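Local coordinates for uncharacterized ParM protein (Staphylococcus aureus, PDB 3JS6) that probably forms dynamic actin-like filaments that segregate plasmid DNA between daughter cells, at residues 177-187 against 199-210. Numbering follows the deposited sequence. Where two conformers were deposited one is given.
Sequences VFKAFTEGKYS and DTYQNMKRVEEE
Tyr-186 and Tyr-201 face each other as the antiparallel hydrogen-bonded pair of two strands, 185-187 and 199-202, whose axes run at 165°. Tyr-186 N reaches Tyr-201 O at 2.9 Å, and Tyr-201 N returns to Tyr-186 O at 2.7 Å, both nearly straight. On the face carrying Lys-185, Ser-187 and Thr-200, a chain of two hydrogen bonds forms: Ser-187 OG donates to Thr-200 OG1 (2.8 Å), which donates to Glu-210 O from above the carbonyl plane. Lys-185, with CG anti to the backbone N and its chain extended, runs obliquely past the bent Gln-202 side chain, whose OE1 lies 3.5 Å from Lys-185 CD. Lys-185 NZ makes a salt bridge to Glu-210 OE2 (2.9 Å), on the syn side of that oxygen and 30° out of the carboxylate plane; Val-285 O is a second partner of NZ.

Beyond the strand end, a type I' turn from Gln-202 to Lys-205 lies against the short, weakly bonded helix 179-182. Asn-203 N donates to Gly-184 O (2.9 Å, N-H...O 160°), while one water donates to Phe-181 O and Gly-184 O and accepts from Met-204 N. Selenomethionine Met-204 sets CG 3.7 Å from Phe-181 CE2, its selenium oblique to the ring in a Met-aromatic contact.

Arg-206 grips Asp-199 OD1 side-on through NE and NH2, tying strand 199-202 to the strand after the turn. Helix 162-169 covers the sheet face of Tyr-186 and Tyr-201, and Phe-181 rests on its Met-164.

In this hairpin of the second actin-like domain, directional backbone bonds thus fix the register, while Glu-210 is held through both backbone O and carboxylate.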
# COMPACT_ATOMS: atom_id res chain seq x y z
N VAL A 177 17.87 11.51 -4.06
CA VAL A 177 17.77 10.32 -4.87
C VAL A 177 19.19 9.94 -5.29
O VAL A 177 20.04 10.83 -5.41
CB VAL A 177 16.94 10.59 -6.13
CG1 VAL A 177 15.53 11.00 -5.74
CG2 VAL A 177 17.60 11.69 -6.94
N PHE A 178 19.46 8.65 -5.49
CA PHE A 178 20.80 8.22 -5.89
C PHE A 178 21.13 8.85 -7.23
O PHE A 178 20.27 9.00 -8.09
CB PHE A 178 20.89 6.69 -6.01
CG PHE A 178 20.71 5.95 -4.70
CD1 PHE A 178 20.83 6.60 -3.47
CD2 PHE A 178 20.45 4.58 -4.70
CE1 PHE A 178 20.68 5.90 -2.26
CE2 PHE A 178 20.30 3.86 -3.50
CZ PHE A 178 20.41 4.53 -2.28
N LYS A 179 22.38 9.25 -7.42
CA LYS A 179 22.77 9.86 -8.68
C LYS A 179 22.33 9.01 -9.87
O LYS A 179 21.75 9.53 -10.82
CB LYS A 179 24.27 10.09 -8.71
CG LYS A 179 24.77 10.86 -7.48
CD LYS A 179 26.27 11.19 -7.57
CE LYS A 179 26.87 11.48 -6.19
NZ LYS A 179 27.04 10.21 -5.41
N ALA A 180 22.59 7.71 -9.83
CA ALA A 180 22.22 6.85 -10.94
C ALA A 180 20.73 6.95 -11.30
O ALA A 180 20.37 6.85 -12.48
CB ALA A 180 22.57 5.41 -10.62
N PHE A 181 19.88 7.14 -10.30
CA PHE A 181 18.44 7.21 -10.53
C PHE A 181 18.01 8.42 -11.36
O PHE A 181 17.05 8.33 -12.12
CB PHE A 181 17.70 7.20 -9.18
CG PHE A 181 16.21 7.15 -9.30
CD1 PHE A 181 15.58 6.07 -9.90
CD2 PHE A 181 15.43 8.20 -8.83
CE1 PHE A 181 14.18 6.03 -10.02
CE2 PHE A 181 14.04 8.17 -8.94
CZ PHE A 181 13.41 7.08 -9.54
N THR A 182 18.72 9.53 -11.22
CA THR A 182 18.36 10.75 -11.95
C THR A 182 18.45 10.59 -13.46
O THR A 182 17.72 11.26 -14.20
CB THR A 182 19.25 11.95 -11.53
OG1 THR A 182 20.61 11.70 -11.91
CG2 THR A 182 19.20 12.15 -10.03
N GLU A 183 19.33 9.73 -13.95
CA GLU A 183 19.44 9.53 -15.38
C GLU A 183 19.47 8.05 -15.75
O GLU A 183 20.16 7.65 -16.67
CB GLU A 183 20.69 10.23 -15.93
CG GLU A 183 21.73 10.56 -14.87
CD GLU A 183 22.96 11.23 -15.45
OE1 GLU A 183 22.89 12.44 -15.75
OE2 GLU A 183 23.99 10.54 -15.61
N GLY A 184 18.70 7.23 -15.04
CA GLY A 184 18.69 5.82 -15.34
C GLY A 184 17.33 5.34 -15.76
O GLY A 184 16.37 6.10 -15.78
N LYS A 185 17.26 4.06 -16.12
CA LYS A 185 16.01 3.44 -16.54
C LYS A 185 15.71 2.34 -15.52
O LYS A 185 16.55 1.47 -15.26
CB LYS A 185 16.16 2.85 -17.94
CG LYS A 185 14.89 2.31 -18.53
CD LYS A 185 15.06 2.12 -20.03
CE LYS A 185 13.88 1.39 -20.64
NZ LYS A 185 13.96 1.42 -22.12
N TYR A 186 14.53 2.41 -14.92
CA TYR A 186 14.16 1.44 -13.89
C TYR A 186 12.76 0.98 -14.11
O TYR A 186 11.93 1.74 -14.59
CB TYR A 186 14.21 2.09 -12.51
CG TYR A 186 15.58 2.53 -12.08
CD1 TYR A 186 16.19 3.62 -12.67
CD2 TYR A 186 16.29 1.81 -11.12
CE1 TYR A 186 17.49 4.00 -12.32
CE2 TYR A 186 17.59 2.17 -10.76
CZ TYR A 186 18.17 3.26 -11.36
OH TYR A 186 19.45 3.64 -11.02
N SER A 187 12.48 -0.25 -13.71
CA SER A 187 11.14 -0.75 -13.85
C SER A 187 10.71 -1.34 -12.53
O SER A 187 11.53 -1.86 -11.76
CB SER A 187 11.05 -1.81 -14.95
OG SER A 187 11.27 -1.23 -16.23
N ASP A 199 5.84 -0.83 -14.41
CA ASP A 199 5.89 0.62 -14.57
C ASP A 199 7.35 0.96 -14.80
O ASP A 199 8.21 0.64 -13.98
CB ASP A 199 5.38 1.33 -13.31
CG ASP A 199 3.88 1.35 -13.23
OD1 ASP A 199 3.25 2.08 -14.01
OD2 ASP A 199 3.31 0.60 -12.42
N THR A 200 7.61 1.61 -15.92
CA THR A 200 8.97 1.97 -16.30
C THR A 200 9.24 3.46 -16.17
O THR A 200 8.41 4.29 -16.53
CB THR A 200 9.24 1.46 -17.71
OG1 THR A 200 9.23 0.02 -17.69
CG2 THR A 200 10.58 1.94 -18.23
N TYR A 201 10.41 3.77 -15.64
CA TYR A 201 10.83 5.14 -15.41
C TYR A 201 12.16 5.41 -16.08
O TYR A 201 13.05 4.57 -16.06
CB TYR A 201 10.97 5.39 -13.89
CG TYR A 201 9.65 5.56 -13.16
CD1 TYR A 201 8.77 4.50 -12.97
CD2 TYR A 201 9.26 6.82 -12.72
CE1 TYR A 201 7.52 4.69 -12.36
CE2 TYR A 201 8.03 7.03 -12.11
CZ TYR A 201 7.16 5.96 -11.93
OH TYR A 201 5.93 6.21 -11.36
N GLN A 202 12.29 6.59 -16.67
CA GLN A 202 13.53 6.99 -17.32
C GLN A 202 13.80 8.42 -16.86
O GLN A 202 12.95 9.31 -17.00
CB GLN A 202 13.39 6.93 -18.84
CG GLN A 202 14.59 7.51 -19.60
CD GLN A 202 15.72 6.51 -19.79
OE1 GLN A 202 15.55 5.52 -20.50
NE2 GLN A 202 16.86 6.76 -19.17
N ASN A 203 14.98 8.63 -16.30
CA ASN A 203 15.35 9.96 -15.80
C ASN A 203 14.23 10.48 -14.92
O ASN A 203 13.73 11.60 -15.12
CB ASN A 203 15.61 10.94 -16.96
CG ASN A 203 16.62 10.40 -17.97
OD1 ASN A 203 17.48 9.59 -17.62
ND2 ASN A 203 16.52 10.85 -19.21
N MSE A 204 13.81 9.64 -13.99
CA MSE A 204 12.79 9.96 -13.01
C MSE A 204 11.40 10.21 -13.50
O MSE A 204 10.55 10.65 -12.73
CB MSE A 204 13.22 11.18 -12.19
CG MSE A 204 14.48 10.93 -11.38
SE MSE A 204 14.89 12.40 -10.20
CE MSE A 204 15.47 13.68 -11.60
N LYS A 205 11.13 9.94 -14.77
CA LYS A 205 9.79 10.17 -15.26
C LYS A 205 9.20 8.89 -15.82
O LYS A 205 9.87 8.17 -16.57
CB LYS A 205 9.79 11.26 -16.35
CG LYS A 205 8.41 11.77 -16.68
CD LYS A 205 8.42 12.76 -17.82
CE LYS A 205 9.28 13.67 -17.83
N ARG A 206 7.96 8.60 -15.46
CA ARG A 206 7.33 7.37 -15.93
C ARG A 206 7.16 7.37 -17.44
O ARG A 206 6.76 8.38 -18.03
CB ARG A 206 5.97 7.19 -15.25
CG ARG A 206 5.19 5.97 -15.69
CD ARG A 206 4.03 5.79 -14.72
NE ARG A 206 3.24 4.60 -14.99
CZ ARG A 206 2.33 4.51 -15.94
NH1 ARG A 206 2.09 5.55 -16.73
NH2 ARG A 206 1.67 3.37 -16.12
N VAL A 207 7.47 6.24 -18.06
CA VAL A 207 7.34 6.06 -19.51
C VAL A 207 6.12 5.18 -19.79
O VAL A 207 6.19 3.94 -19.71
CB VAL A 207 8.57 5.36 -20.10
CG1 VAL A 207 8.46 5.35 -21.61
CG2 VAL A 207 9.86 6.08 -19.68
N GLU A 208 4.99 5.81 -20.12
CA GLU A 208 3.80 5.03 -20.38
C GLU A 208 3.96 4.06 -21.53
O GLU A 208 3.41 2.96 -21.49
CB GLU A 208 2.58 5.91 -20.64
CG GLU A 208 1.35 5.07 -21.02
CD GLU A 208 0.89 4.08 -19.94
OE1 GLU A 208 1.67 3.17 -19.60
OE2 GLU A 208 -0.26 4.20 -19.46
N GLU A 209 4.71 4.44 -22.55
CA GLU A 209 4.92 3.56 -23.69
C GLU A 209 5.66 2.27 -23.31
O GLU A 209 5.63 1.29 -24.06
CB GLU A 209 5.72 4.27 -24.79
CG GLU A 209 5.23 5.67 -25.11
CD GLU A 209 6.15 6.39 -26.08
OE1 GLU A 209 6.33 5.90 -27.23
OE2 GLU A 209 6.70 7.45 -25.69
N GLU A 210 6.33 2.26 -22.16
CA GLU A 210 7.06 1.07 -21.74
C GLU A 210 6.53 0.46 -20.45
O GLU A 210 7.24 -0.26 -19.75
CB GLU A 210 8.55 1.39 -21.59
CG GLU A 210 9.18 2.01 -22.84
CD GLU A 210 10.66 2.33 -22.64
OE1 GLU A 210 11.00 2.96 -21.62
OE2 GLU A 210 11.47 1.96 -23.51
O HOH W 1 14.94 7.26 -13.57